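Local coordinates for capsid protein (Turnip yellow mosaic virus, PDB 2FZ2) that self-assembles, 180 copies together, into the T=3 icosahedral capsid that encloses the single-stranded RNA genome of the virus, at residues 63-77 with 129-143. Residues are numbered along the deposited sequence; the frame is centred on the assembly and turned at random.
Sequences TTFYRHASLESLWVT and IVKCPLEMMQPRVKD. Unlike the reference sequence in segment 129-143: Q138 (reference Asn).
Strand 73-77 and strand 129-131 form an antiparallel pair in a sheet of the tymovirus coat protein, with V76 and V130 as its hydrogen-bonded residues. V130 N reaches V76 O at 3.1 Å and V76 N returns to V130 O. The pairing runs on to C132 N, 2.7 Å from L74 O. On the sheet face shared by W75, T77 and I129, the isoleucine divides its branches: CG2 lies 3.4 Å from W75 CD1, while CD1 packs against T77 CG2. The indole is set there by a chi1 of 69°, which puts CG between the backbone N and carbonyl carbon, and its NE1 makes a weak bond to T77 OG1. L74 lays CG and CD2 against C132 CB, and W95 packs on both residues.

Beyond the loop through L134, the two segments meet again. V141 and K142 both face A69 in a classic beta bulge, V141 N giving a nearly straight 2.9 Å bond to A69 O and A69 N bonding to K142 O. V141 CG1 also meets L71 CD1 at 3.7 Å, the two side chains crossing at about a right angle. At the far end H68 ND1 and D143 OD2 form a His-carboxylate hydrogen bond, though its modelled length is implausibly short and therefore doubtful; H68 NE2 bonds to V16 O and D143 OD1 to T18 OG1, both of a neighbouring subunit. The arrangement is that of a bulged antiparallel strand pairing within a sheet of the viral jelly-roll beta-sandwich, here with one end at a subunit interface.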
# COMPACT_ATOMS: atom_id res chain seq x y z
N THR D 63 68.41 -103.56 8.69
CA THR D 63 67.75 -103.41 7.41
C THR D 63 67.11 -104.67 6.86
O THR D 63 66.26 -104.60 5.97
CB THR D 63 68.72 -102.93 6.39
OG1 THR D 63 69.73 -103.94 6.20
CG2 THR D 63 69.33 -101.63 6.86
N THR D 64 67.53 -105.83 7.35
CA THR D 64 66.91 -107.07 6.91
C THR D 64 65.44 -106.71 7.05
O THR D 64 65.08 -106.10 8.07
CB THR D 64 67.14 -108.22 7.90
OG1 THR D 64 68.54 -108.47 8.06
CG2 THR D 64 66.44 -109.45 7.40
N PHE D 65 64.61 -107.03 6.07
CA PHE D 65 63.16 -106.72 6.15
C PHE D 65 62.66 -105.39 5.61
O PHE D 65 61.46 -105.16 5.59
CB PHE D 65 62.62 -106.88 7.58
CG PHE D 65 62.69 -108.28 8.12
CD1 PHE D 65 63.49 -108.58 9.22
CD2 PHE D 65 62.03 -109.32 7.49
CE1 PHE D 65 63.62 -109.90 9.68
CE2 PHE D 65 62.16 -110.64 7.94
CZ PHE D 65 62.96 -110.93 9.03
N TYR D 66 63.56 -104.50 5.20
CA TYR D 66 63.13 -103.23 4.62
C TYR D 66 63.77 -103.09 3.24
O TYR D 66 64.86 -103.61 3.00
CB TYR D 66 63.51 -102.05 5.51
CG TYR D 66 62.92 -102.17 6.88
CD1 TYR D 66 63.54 -102.96 7.84
CD2 TYR D 66 61.71 -101.56 7.20
CE1 TYR D 66 62.98 -103.15 9.09
CE2 TYR D 66 61.13 -101.74 8.46
CZ TYR D 66 61.77 -102.54 9.40
OH TYR D 66 61.21 -102.78 10.63
N ARG D 67 63.09 -102.40 2.33
CA ARG D 67 63.63 -102.25 0.99
C ARG D 67 64.53 -101.03 0.86
O ARG D 67 65.47 -101.06 0.06
CB ARG D 67 62.49 -102.20 -0.03
CG ARG D 67 61.41 -103.26 0.17
CD ARG D 67 61.07 -103.96 -1.13
NE ARG D 67 59.90 -103.38 -1.81
CZ ARG D 67 59.94 -102.78 -3.00
NH1 ARG D 67 61.11 -102.68 -3.63
NH2 ARG D 67 58.84 -102.29 -3.56
N HIS D 68 64.24 -99.98 1.63
CA HIS D 68 65.07 -98.77 1.58
C HIS D 68 65.48 -98.33 2.95
O HIS D 68 64.72 -98.50 3.91
CB HIS D 68 64.36 -97.61 0.91
CG HIS D 68 63.60 -97.99 -0.30
ND1 HIS D 68 64.12 -97.88 -1.57
CD2 HIS D 68 62.35 -98.49 -0.45
CE1 HIS D 68 63.23 -98.30 -2.45
NE2 HIS D 68 62.14 -98.67 -1.79
N ALA D 69 66.66 -97.72 3.02
CA ALA D 69 67.23 -97.22 4.26
C ALA D 69 68.44 -96.34 3.99
O ALA D 69 69.45 -96.80 3.46
CB ALA D 69 67.63 -98.37 5.13
N SER D 70 68.31 -95.06 4.37
CA SER D 70 69.36 -94.06 4.23
C SER D 70 70.00 -93.86 5.60
O SER D 70 69.49 -94.37 6.59
CB SER D 70 68.76 -92.72 3.79
OG SER D 70 68.85 -92.52 2.38
N LEU D 71 71.09 -93.11 5.65
CA LEU D 71 71.81 -92.84 6.90
C LEU D 71 71.52 -91.43 7.41
O LEU D 71 71.92 -90.46 6.77
CB LEU D 71 73.30 -92.95 6.66
CG LEU D 71 73.81 -94.34 6.94
CD1 LEU D 71 75.26 -94.49 6.51
CD2 LEU D 71 73.65 -94.58 8.41
N GLU D 72 70.84 -91.31 8.55
CA GLU D 72 70.52 -89.97 9.06
C GLU D 72 71.73 -89.24 9.65
O GLU D 72 71.88 -88.02 9.48
CB GLU D 72 69.40 -90.06 10.11
CG GLU D 72 68.30 -88.99 9.95
CD GLU D 72 67.35 -89.27 8.77
OE1 GLU D 72 67.78 -89.91 7.78
OE2 GLU D 72 66.18 -88.83 8.83
N SER D 73 72.60 -89.98 10.33
CA SER D 73 73.80 -89.40 10.92
C SER D 73 74.83 -90.50 11.12
O SER D 73 74.49 -91.65 11.39
CB SER D 73 73.47 -88.72 12.26
OG SER D 73 72.73 -89.57 13.12
N LEU D 74 76.10 -90.16 10.97
CA LEU D 74 77.13 -91.16 11.11
C LEU D 74 78.46 -90.56 11.50
O LEU D 74 78.85 -89.52 10.96
CB LEU D 74 77.29 -91.90 9.78
CG LEU D 74 78.59 -92.67 9.62
CD1 LEU D 74 78.54 -93.86 10.55
CD2 LEU D 74 78.79 -93.12 8.18
N TRP D 75 79.16 -91.21 12.42
CA TRP D 75 80.46 -90.73 12.83
C TRP D 75 81.25 -91.88 13.38
O TRP D 75 80.73 -92.97 13.56
CB TRP D 75 80.34 -89.66 13.91
CG TRP D 75 79.85 -90.20 15.21
CD1 TRP D 75 80.60 -90.74 16.22
CD2 TRP D 75 78.49 -90.30 15.63
NE1 TRP D 75 79.79 -91.17 17.24
CE2 TRP D 75 78.49 -90.91 16.91
CE3 TRP D 75 77.27 -89.93 15.06
CZ2 TRP D 75 77.31 -91.15 17.61
CZ3 TRP D 75 76.10 -90.17 15.76
CH2 TRP D 75 76.13 -90.78 17.01
N VAL D 76 82.52 -91.63 13.66
CA VAL D 76 83.39 -92.65 14.20
C VAL D 76 84.01 -92.09 15.46
O VAL D 76 84.35 -90.90 15.54
CB VAL D 76 84.50 -92.98 13.21
CG1 VAL D 76 85.10 -91.69 12.68
CG2 VAL D 76 85.56 -93.84 13.89
N THR D 77 84.16 -92.95 16.45
CA THR D 77 84.74 -92.53 17.71
C THR D 77 86.00 -93.29 18.04
O THR D 77 86.11 -94.50 17.82
CB THR D 77 83.79 -92.79 18.87
OG1 THR D 77 82.43 -92.54 18.49
CG2 THR D 77 84.21 -91.94 20.03
N ILE D 129 86.01 -87.66 17.89
CA ILE D 129 84.91 -87.86 16.97
C ILE D 129 84.98 -87.19 15.61
O ILE D 129 85.14 -85.97 15.49
CB ILE D 129 83.60 -87.42 17.61
CG1 ILE D 129 83.48 -87.97 19.02
CG2 ILE D 129 82.45 -87.89 16.75
CD1 ILE D 129 82.69 -89.25 19.11
N VAL D 130 84.83 -88.00 14.57
CA VAL D 130 84.82 -87.44 13.24
C VAL D 130 83.48 -87.74 12.61
O VAL D 130 83.20 -88.87 12.21
CB VAL D 130 85.93 -88.03 12.38
CG1 VAL D 130 86.11 -87.19 11.13
CG2 VAL D 130 87.21 -88.04 13.14
N LYS D 131 82.63 -86.72 12.57
CA LYS D 131 81.33 -86.91 11.98
C LYS D 131 81.63 -87.17 10.52
O LYS D 131 82.57 -86.60 9.95
CB LYS D 131 80.44 -85.64 12.11
CG LYS D 131 79.75 -85.45 13.51
CD LYS D 131 78.27 -84.93 13.48
CE LYS D 131 77.60 -84.99 14.91
NZ LYS D 131 76.30 -84.24 15.11
N CYS D 132 80.87 -88.08 9.92
CA CYS D 132 81.04 -88.35 8.52
C CYS D 132 80.14 -87.30 7.87
O CYS D 132 79.04 -87.03 8.35
CB CYS D 132 80.53 -89.73 8.13
SG CYS D 132 80.46 -89.91 6.33
N PRO D 133 80.62 -86.67 6.80
CA PRO D 133 79.87 -85.63 6.08
C PRO D 133 78.99 -86.22 4.97
O PRO D 133 79.32 -86.11 3.79
CB PRO D 133 80.95 -84.73 5.52
CG PRO D 133 82.25 -85.51 5.70
CD PRO D 133 81.95 -86.86 6.23
N LEU D 134 77.88 -86.83 5.36
CA LEU D 134 76.97 -87.44 4.40
C LEU D 134 76.57 -86.40 3.37
O LEU D 134 76.09 -86.72 2.28
CB LEU D 134 75.72 -87.96 5.12
CG LEU D 134 75.81 -88.71 6.46
CD1 LEU D 134 76.82 -89.83 6.33
CD2 LEU D 134 76.17 -87.73 7.59
N GLU D 135 76.76 -85.14 3.76
CA GLU D 135 76.46 -83.98 2.94
C GLU D 135 77.15 -84.21 1.59
O GLU D 135 76.60 -83.93 0.52
CB GLU D 135 76.99 -82.71 3.65
CG GLU D 135 76.28 -82.37 5.02
CD GLU D 135 76.87 -83.09 6.27
OE1 GLU D 135 78.10 -83.32 6.32
OE2 GLU D 135 76.10 -83.43 7.22
N MET D 136 78.35 -84.78 1.66
CA MET D 136 79.13 -85.05 0.48
C MET D 136 79.40 -86.54 0.26
O MET D 136 80.49 -86.95 -0.15
CB MET D 136 80.44 -84.26 0.55
CG MET D 136 81.52 -84.83 1.47
SD MET D 136 82.80 -83.58 1.83
CE MET D 136 81.75 -82.29 2.47
N MET D 137 78.39 -87.33 0.55
CA MET D 137 78.48 -88.77 0.37
C MET D 137 77.15 -89.25 -0.14
O MET D 137 76.24 -88.46 -0.42
CB MET D 137 78.76 -89.48 1.68
CG MET D 137 80.07 -89.14 2.28
SD MET D 137 81.20 -90.46 1.99
CE MET D 137 82.76 -89.54 2.02
N GLN D 138 77.04 -90.57 -0.22
CA GLN D 138 75.84 -91.22 -0.68
C GLN D 138 75.16 -91.85 0.52
O GLN D 138 75.48 -92.98 0.89
CB GLN D 138 76.20 -92.30 -1.68
CG GLN D 138 75.47 -92.17 -2.96
CD GLN D 138 73.98 -92.29 -2.77
OE1 GLN D 138 73.26 -92.58 -3.73
NE2 GLN D 138 73.51 -92.08 -1.54
N PRO D 139 74.21 -91.14 1.14
CA PRO D 139 73.47 -91.59 2.32
C PRO D 139 72.73 -92.92 2.23
O PRO D 139 72.61 -93.63 3.23
CB PRO D 139 72.50 -90.44 2.62
CG PRO D 139 72.49 -89.60 1.37
CD PRO D 139 73.81 -89.79 0.70
N ARG D 140 72.23 -93.25 1.05
CA ARG D 140 71.47 -94.48 0.87
C ARG D 140 72.33 -95.75 0.99
O ARG D 140 73.36 -95.88 0.34
CB ARG D 140 70.70 -94.41 -0.46
CG ARG D 140 69.79 -93.14 -0.55
CD ARG D 140 68.75 -93.17 -1.68
NE ARG D 140 67.38 -93.33 -1.18
CZ ARG D 140 66.34 -92.59 -1.59
NH1 ARG D 140 66.54 -91.65 -2.50
NH2 ARG D 140 65.11 -92.83 -1.10
N VAL D 141 71.91 -96.68 1.85
CA VAL D 141 72.64 -97.93 2.09
C VAL D 141 71.85 -99.20 1.74
O VAL D 141 72.35 -100.33 1.86
CB VAL D 141 73.07 -98.01 3.54
CG1 VAL D 141 73.75 -96.73 3.94
CG2 VAL D 141 71.86 -98.24 4.42
N LYS D 142 70.60 -99.01 1.33
CA LYS D 142 69.76 -100.11 0.87
C LYS D 142 68.72 -99.42 0.02
O LYS D 142 68.04 -98.49 0.49
CB LYS D 142 69.08 -100.87 2.03
CG LYS D 142 68.35 -102.18 1.59
CD LYS D 142 68.57 -103.35 2.57
CE LYS D 142 67.51 -104.49 2.44
NZ LYS D 142 67.74 -105.64 3.39
N ASP D 143 68.64 -99.82 -1.24
CA ASP D 143 67.66 -99.23 -2.14
C ASP D 143 67.29 -100.18 -3.24
O ASP D 143 67.72 -101.34 -3.23
CB ASP D 143 68.18 -97.94 -2.75
CG ASP D 143 67.10 -96.90 -2.90
OD1 ASP D 143 67.09 -96.16 -3.89
OD2 ASP D 143 66.25 -96.84 -1.99